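Local coordinates for sugar ABC transporter, sugar-binding protein (Streptococcus pneumoniae, PDB 2HEU), which probably binds sugars such as raffinose outside the cell and hands them to an ABC transporter for uptake, captured here without its sugar, at residues A[150-155]-A[251-256]; A[167-172]-A[222-227]; A[232-237]-A[375-380]. All coordinates share one frame; numbering follows the deposited sequence.

Contact 1. Residues A[150-155]-A[251-256]; sequences DEFEQL and VLMTPN
Phe152 and Leu155 of helix 149-161 meet Met253 of strand 253-257, while the backbones stay well apart: the nearest CA atoms, those of Leu155 and Leu252, are 10.8 Å from each other. The gap is bridged by side chains alone, chiefly Met253. Met253 does most of the work from the strand. The extended chi2 (179°) carries its SD out toward the helix, and the bend at chi3 turns only the terminal CE. Leu155 reaches over from the helix, and CG anti to the backbone N (chi1 173°) directs its CD2 branch at the sulfur. The two meet tip to tip, Leu155 CD2 lying 4.1 Å from Met253 SD. Phe152 offers the rim of its ring. The sulfur sits near the ring plane, with Phe152 CE1 4.3 Å from Met253 SD.

The protein belongs to the periplasmic binding protein class, whose fold has two lobes. This contact lies in the lobe built around the antiparallel sheet of strands 253-257, 129-134 and 273-276. It packs helix 149-161 against the outer strand 253-257. All three touching residues are buried, and no hydrogen bond joins the segments. Met253 also rests on Ile131 and Tyr133 of the next strand. Phe138 of helix 135-141 touches both Met253 and Leu155. Asp150 and Glu153 both form salt bridges with Lys219 of helix 212-222.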
# COMPACT_ATOMS: atom_id res chain seq x y z
N ASP A 150 -1.70 -24.54 1.19
CA ASP A 150 -2.29 -25.69 1.89
C ASP A 150 -2.08 -25.53 3.38
O ASP A 150 -2.98 -25.93 4.16
CB ASP A 150 -1.62 -26.96 1.35
CG ASP A 150 -2.13 -27.39 0.00
OD1 ASP A 150 -2.94 -26.75 -0.62
OD2 ASP A 150 -1.61 -28.46 -0.42
N GLU A 151 -0.96 -25.04 3.83
CA GLU A 151 -0.78 -24.83 5.27
C GLU A 151 -1.72 -23.77 5.77
O GLU A 151 -2.19 -23.84 6.92
CB GLU A 151 0.61 -24.42 5.63
CG GLU A 151 1.67 -25.51 5.52
CD GLU A 151 2.98 -25.16 6.07
OE1 GLU A 151 3.26 -24.05 6.41
OE2 GLU A 151 3.87 -26.06 6.24
N PHE A 152 -2.07 -22.78 4.98
CA PHE A 152 -3.01 -21.71 5.44
C PHE A 152 -4.42 -22.29 5.63
O PHE A 152 -5.07 -22.03 6.63
CB PHE A 152 -2.92 -20.58 4.42
CG PHE A 152 -3.52 -19.24 4.91
CD1 PHE A 152 -3.98 -18.98 6.17
CD2 PHE A 152 -3.56 -18.23 3.94
CE1 PHE A 152 -4.45 -17.70 6.49
CE2 PHE A 152 -4.03 -16.97 4.28
CZ PHE A 152 -4.47 -16.71 5.56
N GLU A 153 -4.85 -23.13 4.67
CA GLU A 153 -6.11 -23.81 4.79
C GLU A 153 -6.11 -24.62 6.11
O GLU A 153 -7.07 -24.56 6.89
CB GLU A 153 -6.30 -24.83 3.62
CG GLU A 153 -6.51 -24.24 2.31
CD GLU A 153 -6.47 -25.24 1.16
OE1 GLU A 153 -5.97 -26.38 1.38
OE2 GLU A 153 -6.91 -24.89 0.05
N GLN A 154 -5.03 -25.36 6.37
CA GLN A 154 -5.02 -26.22 7.55
C GLN A 154 -5.02 -25.42 8.82
O GLN A 154 -5.62 -25.81 9.81
CB GLN A 154 -3.84 -27.19 7.50
CG GLN A 154 -3.93 -28.25 8.57
CD GLN A 154 -5.16 -29.13 8.37
OE1 GLN A 154 -6.04 -29.21 9.30
NE2 GLN A 154 -5.33 -29.71 7.20
N LEU A 155 -4.32 -24.28 8.86
CA LEU A 155 -4.28 -23.40 10.02
C LEU A 155 -5.67 -22.94 10.37
O LEU A 155 -6.07 -22.96 11.53
CB LEU A 155 -3.35 -22.22 9.68
CG LEU A 155 -3.34 -21.10 10.77
CD1 LEU A 155 -2.85 -21.61 12.10
CD2 LEU A 155 -2.56 -19.96 10.22
N VAL A 251 -10.78 -12.59 17.46
CA VAL A 251 -10.40 -13.30 16.26
C VAL A 251 -8.90 -13.36 16.26
O VAL A 251 -8.23 -12.47 16.80
CB VAL A 251 -10.92 -12.62 14.97
CG1 VAL A 251 -12.43 -12.56 15.00
CG2 VAL A 251 -10.27 -11.26 14.76
N LEU A 252 -8.30 -14.46 15.70
CA LEU A 252 -6.87 -14.64 15.77
C LEU A 252 -6.10 -13.93 14.67
O LEU A 252 -4.87 -13.74 14.85
CB LEU A 252 -6.48 -16.09 15.80
CG LEU A 252 -6.99 -16.85 17.08
CD1 LEU A 252 -6.28 -18.21 17.14
CD2 LEU A 252 -6.98 -16.09 18.36
N MET A 253 -6.76 -13.56 13.59
CA MET A 253 -6.15 -12.98 12.41
C MET A 253 -7.07 -12.00 11.75
O MET A 253 -8.31 -12.09 11.83
CB MET A 253 -5.85 -14.08 11.35
CG MET A 253 -4.80 -15.08 11.77
SD MET A 253 -4.49 -16.37 10.53
CE MET A 253 -6.00 -17.35 10.75
N THR A 254 -6.49 -11.06 11.00
CA THR A 254 -7.29 -10.27 10.05
C THR A 254 -6.45 -9.85 8.91
O THR A 254 -5.30 -9.44 9.11
CB THR A 254 -7.99 -9.06 10.77
OG1 THR A 254 -8.99 -8.52 9.91
CG2 THR A 254 -7.07 -7.98 11.23
N PRO A 255 -6.94 -9.94 7.66
CA PRO A 255 -6.15 -9.52 6.49
C PRO A 255 -6.30 -8.05 6.29
O PRO A 255 -7.42 -7.52 6.18
CB PRO A 255 -6.84 -10.31 5.34
CG PRO A 255 -8.30 -10.40 5.79
CD PRO A 255 -8.23 -10.57 7.27
N ASN A 256 -5.19 -7.34 6.22
CA ASN A 256 -5.32 -5.87 6.00
C ASN A 256 -3.92 -5.29 5.65
O ASN A 256 -2.91 -6.02 5.60
CB ASN A 256 -5.95 -5.19 7.22
CG ASN A 256 -6.94 -4.12 6.81
OD1 ASN A 256 -8.19 -4.27 7.11
ND2 ASN A 256 -6.53 -3.12 6.16

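Contact 2. Residues A[167-172]-A[222-227]; sequences FGIAGA and DILRIN
Phe167 and Leu224 form the main contact between segments 167-172 and 222-227. Their CA atoms are 7.9 Å apart, the nearest such pair across the two segments. The side chains cross at about a right angle. The contact joins the loop between helices 149-161 and 178-189 to the loop after helix 212-222, in the lobe of strand 253-257.

The first interaction is a CH-pi contact. Leu224 CD2 lies over one face of the Phe167 ring, 3.8 Å from the ring centroid and 21° off the ring normal. The methyl is shifted toward the rim, and its closest ring atom is Phe167 CE2, 3.6 Å from Leu224 CD2. Leu224 CG sits beside its own backbone N (chi1 -54°), and the extended chi2 then carries CD1 onward while CD2 is left as the branch that meets the ring.

The second group is plain apolar packing. Ile223 uses its short branch: CG2 comes to 4.1 Å from Phe167 CZ. Ile169 adds a looser touch, with CD1 4.4 Å from Leu224 CD2. The same Leu224 methyl is therefore met by two residues of the other segment.

The third is polar only on one side. Ile223 O lies near the plane of the Phe167 ring, at its edge, 3.8 Å from Phe167 CE2. The slightly positive ring edge probably suits this oxygen.

Around the contact, Val156 of helix 149-161 touches Phe167 and Ile223, and Tyr180 of helix 178-189 touches Ile223 and Leu224. Leu224 O bonds to Lys230 NZ, Ile169 N to Gln231 OE1, and Phe167 to Ser229 through the backbone.

No hydrogen bond or charge pair runs directly between the two segments. Shape, burial and dispersion join them, and backbone polar atoms beside this patch bond to residues 229-231.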
# COMPACT_ATOMS: atom_id res chain seq x y z
N PHE A 167 -10.67 -15.56 11.63
CA PHE A 167 -10.60 -14.26 11.03
C PHE A 167 -11.66 -13.30 11.50
O PHE A 167 -12.81 -13.65 11.68
CB PHE A 167 -10.83 -14.32 9.47
CG PHE A 167 -9.78 -15.16 8.74
CD1 PHE A 167 -8.46 -14.76 8.63
CD2 PHE A 167 -10.20 -16.32 8.10
CE1 PHE A 167 -7.56 -15.50 7.89
CE2 PHE A 167 -9.25 -17.06 7.35
CZ PHE A 167 -7.98 -16.65 7.26
N GLY A 168 -11.26 -12.02 11.56
CA GLY A 168 -12.20 -10.90 11.48
C GLY A 168 -12.25 -10.39 10.05
O GLY A 168 -11.26 -9.95 9.52
N ILE A 169 -13.41 -10.48 9.43
CA ILE A 169 -13.64 -10.03 8.06
C ILE A 169 -14.73 -8.93 8.12
O ILE A 169 -15.79 -9.11 8.72
CB ILE A 169 -14.07 -11.15 7.10
CG1 ILE A 169 -12.98 -12.24 7.05
CG2 ILE A 169 -14.37 -10.63 5.73
CD1 ILE A 169 -11.64 -11.83 6.48
N ALA A 170 -14.42 -7.83 7.49
CA ALA A 170 -15.30 -6.66 7.48
C ALA A 170 -16.25 -6.78 6.24
O ALA A 170 -15.98 -6.16 5.22
CB ALA A 170 -14.51 -5.35 7.43
N GLY A 171 -17.32 -7.55 6.38
CA GLY A 171 -18.21 -7.77 5.26
C GLY A 171 -18.80 -6.52 4.62
O GLY A 171 -19.14 -6.56 3.43
N ALA A 172 -18.94 -5.46 5.41
CA ALA A 172 -19.48 -4.20 4.89
C ALA A 172 -18.41 -3.34 4.20
O ALA A 172 -18.79 -2.37 3.54
CB ALA A 172 -20.13 -3.40 6.00
N ASP A 222 -11.19 -19.31 -1.04
CA ASP A 222 -11.95 -20.23 -0.24
C ASP A 222 -11.41 -20.44 1.14
O ASP A 222 -12.12 -20.93 2.01
CB ASP A 222 -12.14 -21.59 -0.97
CG ASP A 222 -13.24 -21.57 -1.97
OD1 ASP A 222 -14.10 -20.67 -1.95
OD2 ASP A 222 -13.31 -22.52 -2.80
N ILE A 223 -10.16 -20.04 1.41
CA ILE A 223 -9.66 -20.06 2.79
C ILE A 223 -10.55 -19.23 3.69
O ILE A 223 -10.79 -19.54 4.85
CB ILE A 223 -8.19 -19.60 2.82
CG1 ILE A 223 -7.31 -20.58 2.05
CG2 ILE A 223 -7.68 -19.42 4.24
CD1 ILE A 223 -5.88 -20.13 1.78
N LEU A 224 -11.06 -18.10 3.13
CA LEU A 224 -11.96 -17.20 3.86
C LEU A 224 -13.36 -17.67 3.99
O LEU A 224 -14.20 -17.01 4.63
CB LEU A 224 -11.91 -15.79 3.23
CG LEU A 224 -10.55 -15.16 3.07
CD1 LEU A 224 -10.72 -13.75 2.49
CD2 LEU A 224 -9.74 -15.16 4.38
N ARG A 225 -13.68 -18.81 3.36
CA ARG A 225 -15.02 -19.42 3.31
C ARG A 225 -15.09 -20.70 4.11
O ARG A 225 -16.14 -21.33 4.16
CB ARG A 225 -15.45 -19.65 1.84
CG ARG A 225 -15.47 -18.38 1.01
CD ARG A 225 -16.62 -18.36 -0.02
NE ARG A 225 -17.98 -18.21 0.51
CZ ARG A 225 -18.91 -19.14 0.71
NH1 ARG A 225 -18.70 -20.38 0.29
NH2 ARG A 225 -20.06 -18.81 1.24
N ILE A 226 -13.98 -21.14 4.73
CA ILE A 226 -14.01 -22.36 5.56
C ILE A 226 -15.13 -22.18 6.60
O ILE A 226 -15.27 -21.11 7.21
CB ILE A 226 -12.64 -22.62 6.12
CG1 ILE A 226 -11.69 -23.05 4.98
CG2 ILE A 226 -12.65 -23.59 7.29
CD1 ILE A 226 -10.20 -23.06 5.36
N ASN A 227 -15.86 -23.24 6.86
CA ASN A 227 -16.96 -23.12 7.84
C ASN A 227 -16.40 -22.75 9.23
O ASN A 227 -15.49 -23.38 9.72
CB ASN A 227 -17.71 -24.46 7.91
CG ASN A 227 -18.94 -24.40 8.79
OD1 ASN A 227 -18.85 -24.48 10.03
ND2 ASN A 227 -20.11 -24.27 8.23

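Contact 3. Residues A[232-237]-A[375-380]; sequences KNWEGA and LTMNYV
The six-membered ring of Trp234 in segment 232-237 meets Met377 and Val380 of helix 370-382. Met377 is the first residue of the helix segment to touch it. Its CG is anti to the backbone N; the bend at chi2 (60°) then brings SD to the indole, and that at chi3 (77°) turns CE aside. Met377 SD ends at the edge of the indole, in its plane, 4.0 Å from Trp234 CZ3. The sulfur is 5.4 Å from the centroid of the six-membered ring and 85° off its normal, an edge-on Met-aromatic contact. The two side chains run alongside one another, pointing opposite ways.

One helical turn on comes Val380, whose backbone N is bonded to Thr376 O. Its CG1 approaches the indole obliquely, 3.6 Å from Trp234 CH2. Val380 O lies 4.1 Å from Trp234 CZ2, and this oxygen also accepts a hydrogen bond from Arg225 NE.

Within the loop, Glu235 CG covers part of one face of the indole, offset toward the rim, and Lys230 makes a cation-pi contact with Trp234. A bond from Ala237 N to Trp234 O, 3.0 Å long, closes the turn that bears the tryptophan.

In the lobe that holds strand 253-257, helix 370-382 packs against the Trp234 loop, helix 212-222 and helix 385-396. Leu381 adds to its contact with Trp234, Val380 touches Met221 of helix 212-222, and Tyr379 packs on both helix 212-222 and helix 385-396.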
# COMPACT_ATOMS: atom_id res chain seq x y z
N LYS A 232 -18.98 -13.84 14.24
CA LYS A 232 -20.39 -13.65 14.20
C LYS A 232 -20.74 -12.28 13.68
O LYS A 232 -20.14 -11.30 14.01
CB LYS A 232 -20.95 -13.78 15.66
CG LYS A 232 -22.30 -13.42 15.96
CD LYS A 232 -22.71 -13.77 17.41
CE LYS A 232 -22.38 -12.80 18.46
NZ LYS A 232 -23.08 -13.23 19.72
N ASN A 233 -21.76 -12.24 12.82
CA ASN A 233 -22.23 -10.99 12.23
C ASN A 233 -21.17 -10.28 11.42
O ASN A 233 -21.21 -9.06 11.23
CB ASN A 233 -22.90 -10.08 13.24
CG ASN A 233 -24.09 -10.74 13.91
OD1 ASN A 233 -24.26 -10.50 15.15
ND2 ASN A 233 -24.87 -11.44 13.21
N TRP A 234 -20.26 -11.06 10.79
CA TRP A 234 -19.26 -10.48 9.95
C TRP A 234 -19.86 -9.82 8.69
O TRP A 234 -19.25 -8.90 8.14
CB TRP A 234 -18.22 -11.53 9.51
CG TRP A 234 -18.77 -12.50 8.49
CD1 TRP A 234 -19.46 -13.66 8.73
CD2 TRP A 234 -18.69 -12.37 7.09
NE1 TRP A 234 -19.82 -14.23 7.52
CE2 TRP A 234 -19.36 -13.46 6.51
CE3 TRP A 234 -18.09 -11.43 6.27
CZ2 TRP A 234 -19.46 -13.64 5.11
CZ3 TRP A 234 -18.18 -11.57 4.89
CH2 TRP A 234 -18.85 -12.68 4.37
N GLU A 235 -21.03 -10.26 8.25
CA GLU A 235 -21.55 -9.82 6.97
C GLU A 235 -21.72 -8.34 6.93
O GLU A 235 -21.53 -7.72 5.89
CB GLU A 235 -22.86 -10.56 6.64
CG GLU A 235 -22.80 -12.05 6.52
CD GLU A 235 -22.97 -12.86 7.81
OE1 GLU A 235 -22.84 -12.33 8.92
OE2 GLU A 235 -23.28 -14.10 7.66
N GLY A 236 -22.11 -7.76 8.07
CA GLY A 236 -22.36 -6.33 8.22
C GLY A 236 -21.24 -5.57 8.97
O GLY A 236 -21.40 -4.38 9.27
N ALA A 237 -20.10 -6.24 9.20
CA ALA A 237 -19.06 -5.63 10.01
C ALA A 237 -18.23 -4.67 9.18
O ALA A 237 -17.89 -4.91 8.01
CB ALA A 237 -18.18 -6.72 10.55
N LEU A 375 -16.48 -7.51 -6.05
CA LEU A 375 -16.59 -8.90 -6.49
C LEU A 375 -15.86 -9.83 -5.53
O LEU A 375 -16.27 -10.99 -5.33
CB LEU A 375 -16.14 -9.08 -7.92
CG LEU A 375 -14.66 -8.89 -8.27
CD1 LEU A 375 -13.82 -10.15 -8.03
CD2 LEU A 375 -14.47 -8.40 -9.70
N THR A 376 -14.79 -9.36 -4.90
CA THR A 376 -14.04 -10.14 -3.96
C THR A 376 -14.87 -10.46 -2.73
O THR A 376 -15.04 -11.62 -2.31
CB THR A 376 -12.75 -9.42 -3.56
OG1 THR A 376 -11.93 -9.24 -4.75
CG2 THR A 376 -11.96 -10.20 -2.52
N MET A 377 -15.44 -9.40 -2.12
CA MET A 377 -16.22 -9.60 -0.89
C MET A 377 -17.50 -10.35 -1.22
O MET A 377 -17.97 -11.16 -0.40
CB MET A 377 -16.51 -8.26 -0.23
CG MET A 377 -17.13 -8.40 1.17
SD MET A 377 -16.12 -9.29 2.36
CE MET A 377 -14.92 -8.04 2.77
N ASN A 378 -18.10 -10.10 -2.37
CA ASN A 378 -19.36 -10.82 -2.71
C ASN A 378 -19.09 -12.28 -2.86
O ASN A 378 -19.98 -13.09 -2.55
CB ASN A 378 -19.96 -10.26 -4.01
CG ASN A 378 -20.66 -8.96 -3.83
OD1 ASN A 378 -20.72 -8.43 -2.72
ND2 ASN A 378 -21.12 -8.31 -4.90
N TYR A 379 -17.91 -12.70 -3.29
CA TYR A 379 -17.58 -14.11 -3.30
C TYR A 379 -17.48 -14.66 -1.89
O TYR A 379 -17.97 -15.76 -1.59
CB TYR A 379 -16.28 -14.39 -4.11
CG TYR A 379 -15.98 -15.87 -4.14
CD1 TYR A 379 -16.74 -16.72 -4.93
CD2 TYR A 379 -15.03 -16.43 -3.34
CE1 TYR A 379 -16.58 -18.09 -4.90
CE2 TYR A 379 -14.80 -17.79 -3.29
CZ TYR A 379 -15.62 -18.64 -4.08
OH TYR A 379 -15.49 -19.98 -4.04
N VAL A 380 -16.82 -13.95 -0.99
CA VAL A 380 -16.77 -14.41 0.42
C VAL A 380 -18.21 -14.57 0.94
O VAL A 380 -18.49 -15.56 1.62
CB VAL A 380 -15.91 -13.51 1.26
CG1 VAL A 380 -15.89 -14.02 2.73
CG2 VAL A 380 -14.50 -13.42 0.71

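Contact 2 stands between the other two. Its centre is about 10 Å from that of contact 1 and about 7 Å from that of contact 3. Contacts 1 and 3 do not touch: their nearest atoms are about 7 Å apart. Segment 167-172 bonds to both neighbours. Gly168 N lies 3.0 Å from Met253 O of contact 1, and Ala172 N lies 2.9 Å from Ala237 O of contact 3. Phe167 also packs on Met253. Asp222 OD1 and Tyr379 OH, 2.6 Å apart, tie segment 222-227 to helix 370-382. No sugar is bound, and the sodium site residues Lys103 and Glu335 belong to none of the three contacts.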